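PDB 4RM4: cytochrome P450 from Bacillus subtilis subsp. subtilis, which probably acts as a heme-dependent monooxygenase that inserts oxygen into organic substrates. Local coordinates for residues 259-264 with 328-333; 248-253 with 387-392. All coordinates share one frame; numbering follows the deposited sequence.

Contact 1: residues 259-264 with 328-333; sequences PGVYEE and HMFDIR
Glu264 OE2 and Arg333 NH2 form a salt bridge 3.1 Å long, the polar link between residues 259-264 and 328-333. As a hydrogen bond it is weak: the angle at the hydrogen is only 127°, and the carboxylate and guanidinium planes are turned 59° against each other. The oxygen comes in at the edge of the guanidinium. Glu264 CG stands anti to the backbone N (chi1 172°), and the chain then bends at chi2; Arg333 runs extended from CG to NE and crosses it at about a right angle. Ile332 CD1 lies 4.3 Å over one guanidinium face, offset toward its rim, and the same methyl is 4.4 Å from Glu264 CG. Deeper in, Val261 and Ile332 meet tip to tip, Val261 CG1 lying 3.7 Å from Ile332 CG2. The same valine methyl reaches the edge of the Phe330 ring at CE2, a looser 4.5 Å. Asp331 starts its side chain away from the helix, and its OD1 accepts from Arg333 N at 2.9 Å, an Asx turn in which the donor approaches from above the carboxylate plane. On the other side, Gly260 occupies the N-cap position, and its O receives Glu264 N at 3.0 Å in the first helical turn, which carries both Val261 and Glu264. Ile332 also touches Ala275, and Asp331 N is hydrogen-bonded to Glu278, the glutamate at the position of the P450 ExxR motif in helix 272-282. The contact thus joins the start of the short J helix, which follows the long helix 226-257, to the meander of the cytochrome P450 fold, ahead of the loop of Cys349, the probable axial ligand of the heme iron.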
loop_
_atom_site.group_PDB
_atom_site.type_symbol
_atom_site.label_atom_id
_atom_site.label_comp_id
_atom_site.label_asym_id
_atom_site.label_seq_id
_atom_site.Cartn_x
_atom_site.Cartn_y
_atom_site.Cartn_z
ATOM N N PRO A 259 16.680 -11.661 -15.154
ATOM C CA PRO A 259 17.942 -12.412 -15.054
ATOM C C PRO A 259 19.086 -11.652 -14.374
ATOM O O PRO A 259 19.355 -10.486 -14.689
ATOM C CB PRO A 259 18.275 -12.729 -16.519
ATOM C CG PRO A 259 16.930 -12.767 -17.190
ATOM C CD PRO A 259 16.131 -11.677 -16.520
ATOM N N GLY A 260 19.734 -12.326 -13.426
ATOM C CA GLY A 260 20.909 -11.800 -12.757
ATOM C C GLY A 260 20.673 -10.884 -11.562
ATOM O O GLY A 260 21.585 -10.645 -10.769
ATOM N N VAL A 261 19.457 -10.358 -11.437
ATOM C CA VAL A 261 19.186 -9.332 -10.432
ATOM C C VAL A 261 19.248 -9.879 -9.004
ATOM O O VAL A 261 19.739 -9.205 -8.103
ATOM C CB VAL A 261 17.826 -8.626 -10.681
ATOM C CG1 VAL A 261 17.520 -7.610 -9.562
ATOM C CG2 VAL A 261 17.808 -7.948 -12.048
ATOM N N TYR A 262 18.761 -11.099 -8.789
ATOM C CA TYR A 262 18.799 -11.700 -7.450
ATOM C C TYR A 262 20.236 -11.775 -6.952
ATOM O O TYR A 262 20.540 -11.402 -5.822
ATOM C CB TYR A 262 18.173 -13.106 -7.467
ATOM C CG TYR A 262 17.938 -13.729 -6.093
ATOM C CD1 TYR A 262 16.696 -13.657 -5.478
ATOM C CD2 TYR A 262 18.957 -14.399 -5.422
ATOM C CE1 TYR A 262 16.474 -14.236 -4.213
ATOM C CE2 TYR A 262 18.746 -14.969 -4.167
ATOM C CZ TYR A 262 17.508 -14.880 -3.572
ATOM O OH TYR A 262 17.296 -15.462 -2.333
ATOM N N GLU A 263 21.121 -12.255 -7.820
ATOM C CA GLU A 263 22.521 -12.440 -7.485
ATOM C C GLU A 263 23.222 -11.099 -7.278
ATOM O O GLU A 263 24.065 -10.953 -6.392
ATOM C CB GLU A 263 23.206 -13.228 -8.607
ATOM C CG GLU A 263 22.603 -14.611 -8.874
ATOM C CD GLU A 263 21.104 -14.605 -9.191
ATOM O OE1 GLU A 263 20.626 -13.760 -9.991
ATOM O OE2 GLU A 263 20.397 -15.473 -8.635
ATOM N N GLU A 264 22.875 -10.129 -8.119
ATOM C CA GLU A 264 23.446 -8.786 -8.026
ATOM C C GLU A 264 23.054 -8.135 -6.701
ATOM O O GLU A 264 23.883 -7.509 -6.041
ATOM C CB GLU A 264 22.987 -7.915 -9.202
ATOM C CG GLU A 264 23.367 -6.443 -9.094
ATOM C CD GLU A 264 24.809 -6.151 -9.521
ATOM O OE1 GLU A 264 25.483 -7.045 -10.086
ATOM O OE2 GLU A 264 25.268 -5.009 -9.296
ATOM N N HIS A 328 8.876 -1.050 -20.107
ATOM C CA HIS A 328 8.683 -2.492 -19.972
ATOM C C HIS A 328 9.797 -3.170 -19.203
ATOM O O HIS A 328 9.645 -4.307 -18.756
ATOM C CB HIS A 328 8.586 -3.162 -21.340
ATOM C CG HIS A 328 7.382 -2.760 -22.125
ATOM N ND1 HIS A 328 6.124 -3.253 -21.860
ATOM C CD2 HIS A 328 7.246 -1.922 -23.180
ATOM C CE1 HIS A 328 5.261 -2.729 -22.713
ATOM N NE2 HIS A 328 5.916 -1.921 -23.526
ATOM N N MET A 329 10.926 -2.490 -19.070
ATOM C CA MET A 329 12.079 -3.113 -18.430
ATOM C C MET A 329 12.101 -2.868 -16.924
ATOM O O MET A 329 11.910 -1.742 -16.465
ATOM C CB MET A 329 13.382 -2.624 -19.065
ATOM C CG MET A 329 13.413 -2.769 -20.578
ATOM S SD MET A 329 12.886 -4.406 -21.135
ATOM C CE MET A 329 14.197 -5.434 -20.473
ATOM N N PHE A 330 12.347 -3.931 -16.165
ATOM C CA PHE A 330 12.572 -3.814 -14.730
ATOM C C PHE A 330 14.056 -3.555 -14.495
ATOM O O PHE A 330 14.886 -4.464 -14.549
ATOM C CB PHE A 330 12.089 -5.077 -14.006
ATOM C CG PHE A 330 12.310 -5.058 -12.511
ATOM C CD1 PHE A 330 11.529 -4.263 -11.680
ATOM C CD2 PHE A 330 13.290 -5.862 -11.933
ATOM C CE1 PHE A 330 11.736 -4.259 -10.304
ATOM C CE2 PHE A 330 13.510 -5.856 -10.577
ATOM C CZ PHE A 330 12.719 -5.049 -9.749
ATOM N N ASP A 331 14.370 -2.288 -14.253
ATOM C CA ASP A 331 15.736 -1.784 -14.171
ATOM C C ASP A 331 15.976 -1.247 -12.762
ATOM O O ASP A 331 15.595 -0.111 -12.441
ATOM C CB ASP A 331 15.905 -0.654 -15.197
ATOM C CG ASP A 331 17.301 -0.070 -15.218
ATOM O OD1 ASP A 331 18.143 -0.476 -14.395
ATOM O OD2 ASP A 331 17.552 0.823 -16.065
ATOM N N ILE A 332 16.599 -2.058 -11.914
ATOM C CA ILE A 332 16.839 -1.643 -10.532
ATOM C C ILE A 332 17.717 -0.400 -10.406
ATOM O O ILE A 332 17.832 0.179 -9.319
ATOM C CB ILE A 332 17.485 -2.763 -9.689
ATOM C CG1 ILE A 332 18.851 -3.132 -10.266
ATOM C CG2 ILE A 332 16.578 -3.988 -9.616
ATOM C CD1 ILE A 332 19.667 -3.995 -9.340
ATOM N N ARG A 333 18.339 0.012 -11.505
ATOM C CA ARG A 333 19.174 1.204 -11.490
ATOM C C ARG A 333 18.470 2.445 -12.046
ATOM O O ARG A 333 19.062 3.528 -12.127
ATOM C CB ARG A 333 20.477 0.952 -12.257
ATOM C CG ARG A 333 21.359 -0.086 -11.607
ATOM C CD ARG A 333 22.604 -0.362 -12.438
ATOM N NE ARG A 333 23.320 -1.527 -11.921
ATOM C CZ ARG A 333 22.981 -2.782 -12.199
ATOM N NH1 ARG A 333 21.938 -3.023 -12.984
ATOM N NH2 ARG A 333 23.672 -3.791 -11.676
#

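Contact 2: residues 248-253 with 387-392; sequences ISNAMY and YGLKSF
Phe392 drives its ring against the helix backbone of residues 248-253, the tightly packed part of the contact. Its CE2 lies 3.5 Å from Ser249 O and equally close to Tyr253 N, the two atoms of one helical hydrogen bond, with the N at the ring edge. Met252 CB and Tyr253 CB approach the same carbon, and the Tyr253 and Phe392 rings meet obliquely, planes 56° apart. The Ser249-Leu389 side is looser: Ser249 CB stays 4.4 Å from Leu389 CD1, and a water, hydrogen-bonded to Ser249 OG at 2.7 Å, donates to Leu389 O at 2.8 Å. Ser249 OG is also hydrogen-bonded to Ser136. The Asn250 end is polar and close. Asn250 ND2 donates to Tyr387 O over 3.1 Å in a fairly straight bond (163°), from above the carbonyl plane, while the oxygen stays near the amide plane. Both ends of the buried amide are satisfied, OD1 by Tyr24 OH and ND2 also by Arg283 O, which fixes its flip. Lys390, at the exposed corner of the chain, starts its side chain away from the helix. Helix 226-257, the long helix of the P450 fold, is thereby seated on strand 389-395, the central one of a three-stranded antiparallel sheet with 128-130 and 374-380; strand 374-380 and helix 131-136 flank Phe392, and helix 352-369 packs against Met252.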
loop_
_atom_site.group_PDB
_atom_site.type_symbol
_atom_site.label_atom_id
_atom_site.label_comp_id
_atom_site.label_asym_id
_atom_site.label_seq_id
_atom_site.Cartn_x
_atom_site.Cartn_y
_atom_site.Cartn_z
ATOM N N ILE A 248 6.102 -6.246 -1.127
ATOM C CA ILE A 248 7.171 -7.213 -0.888
ATOM C C ILE A 248 7.082 -8.418 -1.833
ATOM O O ILE A 248 8.098 -8.820 -2.427
ATOM C CB ILE A 248 7.179 -7.684 0.560
ATOM C CG1 ILE A 248 7.663 -6.549 1.469
ATOM C CG2 ILE A 248 8.073 -8.901 0.702
ATOM C CD1 ILE A 248 7.303 -6.764 2.959
ATOM N N SER A 249 5.880 -8.981 -1.973
ATOM C CA SER A 249 5.656 -10.083 -2.923
ATOM C C SER A 249 5.979 -9.676 -4.366
ATOM O O SER A 249 6.680 -10.388 -5.092
ATOM C CB SER A 249 4.206 -10.583 -2.854
ATOM O OG SER A 249 3.831 -10.953 -1.539
ATOM N N ASN A 250 5.461 -8.524 -4.788
ATOM C CA ASN A 250 5.642 -8.075 -6.158
ATOM C C ASN A 250 7.111 -7.767 -6.467
ATOM O O ASN A 250 7.582 -8.032 -7.575
ATOM C CB ASN A 250 4.801 -6.820 -6.452
ATOM C CG ASN A 250 3.305 -7.076 -6.434
ATOM O OD1 ASN A 250 2.841 -8.214 -6.402
ATOM N ND2 ASN A 250 2.536 -5.993 -6.463
ATOM N N ALA A 251 7.828 -7.205 -5.488
ATOM C CA ALA A 251 9.262 -6.921 -5.659
ATOM C C ALA A 251 10.074 -8.205 -5.809
ATOM O O ALA A 251 10.935 -8.319 -6.683
ATOM C CB ALA A 251 9.788 -6.107 -4.480
ATOM N N MET A 252 9.803 -9.184 -4.959
ATOM C CA MET A 252 10.501 -10.456 -5.099
ATOM C C MET A 252 10.199 -11.128 -6.429
ATOM O O MET A 252 11.084 -11.757 -7.028
ATOM C CB MET A 252 10.168 -11.412 -3.965
ATOM C CG MET A 252 10.892 -11.137 -2.670
ATOM S SD MET A 252 12.663 -10.911 -2.920
ATOM C CE MET A 252 13.067 -12.212 -4.096
ATOM N N TYR A 253 8.951 -11.030 -6.884
ATOM C CA TYR A 253 8.578 -11.650 -8.155
ATOM C C TYR A 253 9.346 -10.977 -9.274
ATOM O O TYR A 253 9.934 -11.654 -10.124
ATOM C CB TYR A 253 7.071 -11.546 -8.428
ATOM C CG TYR A 253 6.612 -12.329 -9.642
ATOM C CD1 TYR A 253 6.161 -13.644 -9.518
ATOM C CD2 TYR A 253 6.612 -11.756 -10.905
ATOM C CE1 TYR A 253 5.729 -14.356 -10.621
ATOM C CE2 TYR A 253 6.176 -12.454 -12.007
ATOM C CZ TYR A 253 5.745 -13.755 -11.862
ATOM O OH TYR A 253 5.331 -14.450 -12.970
ATOM N N TYR A 387 -3.325 -5.027 -6.543
ATOM C CA TYR A 387 -2.391 -5.776 -7.385
ATOM C C TYR A 387 -1.374 -6.530 -6.534
ATOM O O TYR A 387 -0.489 -5.931 -5.934
ATOM C CB TYR A 387 -1.673 -4.871 -8.399
ATOM C CG TYR A 387 -0.785 -5.666 -9.335
ATOM C CD1 TYR A 387 -1.334 -6.438 -10.359
ATOM C CD2 TYR A 387 0.586 -5.690 -9.158
ATOM C CE1 TYR A 387 -0.520 -7.195 -11.205
ATOM C CE2 TYR A 387 1.401 -6.420 -9.996
ATOM C CZ TYR A 387 0.848 -7.178 -11.011
ATOM O OH TYR A 387 1.676 -7.905 -11.828
ATOM N N GLY A 388 -1.491 -7.852 -6.489
ATOM C CA GLY A 388 -0.563 -8.651 -5.715
ATOM C C GLY A 388 -0.888 -10.127 -5.775
ATOM O O GLY A 388 -1.649 -10.555 -6.636
ATOM N N LEU A 389 -0.310 -10.886 -4.850
ATOM C CA LEU A 389 -0.362 -12.340 -4.865
ATOM C C LEU A 389 -1.001 -12.908 -3.592
ATOM O O LEU A 389 -0.708 -12.461 -2.486
ATOM C CB LEU A 389 1.062 -12.903 -5.020
ATOM C CG LEU A 389 1.793 -12.544 -6.317
ATOM C CD1 LEU A 389 3.205 -13.062 -6.287
ATOM C CD2 LEU A 389 1.022 -13.116 -7.495
ATOM N N LYS A 390 -1.887 -13.882 -3.777
ATOM C CA LYS A 390 -2.463 -14.650 -2.679
ATOM C C LYS A 390 -1.448 -15.689 -2.186
ATOM O O LYS A 390 -1.380 -16.016 -0.995
ATOM C CB LYS A 390 -3.730 -15.360 -3.164
ATOM C CG LYS A 390 -4.452 -16.155 -2.080
ATOM C CD LYS A 390 -5.444 -17.156 -2.677
ATOM C CE LYS A 390 -6.101 -18.001 -1.587
ATOM N NZ LYS A 390 -5.093 -18.520 -0.618
ATOM N N SER A 391 -0.656 -16.199 -3.119
ATOM C CA SER A 391 0.376 -17.173 -2.795
ATOM C C SER A 391 1.504 -17.044 -3.797
ATOM O O SER A 391 1.269 -16.710 -4.956
ATOM C CB SER A 391 -0.182 -18.600 -2.801
ATOM O OG SER A 391 -0.553 -18.977 -4.107
ATOM N N PHE A 392 2.716 -17.316 -3.327
ATOM C CA PHE A 392 3.939 -17.158 -4.106
ATOM C C PHE A 392 4.902 -18.263 -3.648
ATOM O O PHE A 392 5.684 -18.101 -2.698
ATOM C CB PHE A 392 4.503 -15.745 -3.877
ATOM C CG PHE A 392 5.716 -15.404 -4.701
ATOM C CD1 PHE A 392 6.246 -16.304 -5.614
ATOM C CD2 PHE A 392 6.326 -14.167 -4.553
ATOM C CE1 PHE A 392 7.371 -15.985 -6.356
ATOM C CE2 PHE A 392 7.453 -13.828 -5.298
ATOM C CZ PHE A 392 7.977 -14.743 -6.199
HETATM O O HOH W 1 1.223 -10.504 -1.988
#

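Contact 2 belongs to the buried core, whereas contact 1 is partly exposed near the surface, 16 Å away between centres. Their helices are consecutive in the chain: 226-257 supplies contact 2 and, after a short loop, 261-267 supplies contact 1. The two meet directly, Tyr262 CE1 resting 4.0 Å from Met252 CE, so Tyr262, which takes no part in contact 1, packs back toward the core. The chemistry follows the depth: a weak ion pair beside a small apolar patch of Val261, Ile332 and the Phe330 edge outside, an amide, a bridging water and aromatic rings inside. Contact 1 holds a loop to a helix start; contact 2 holds a strand to the C-terminal part of the long helix.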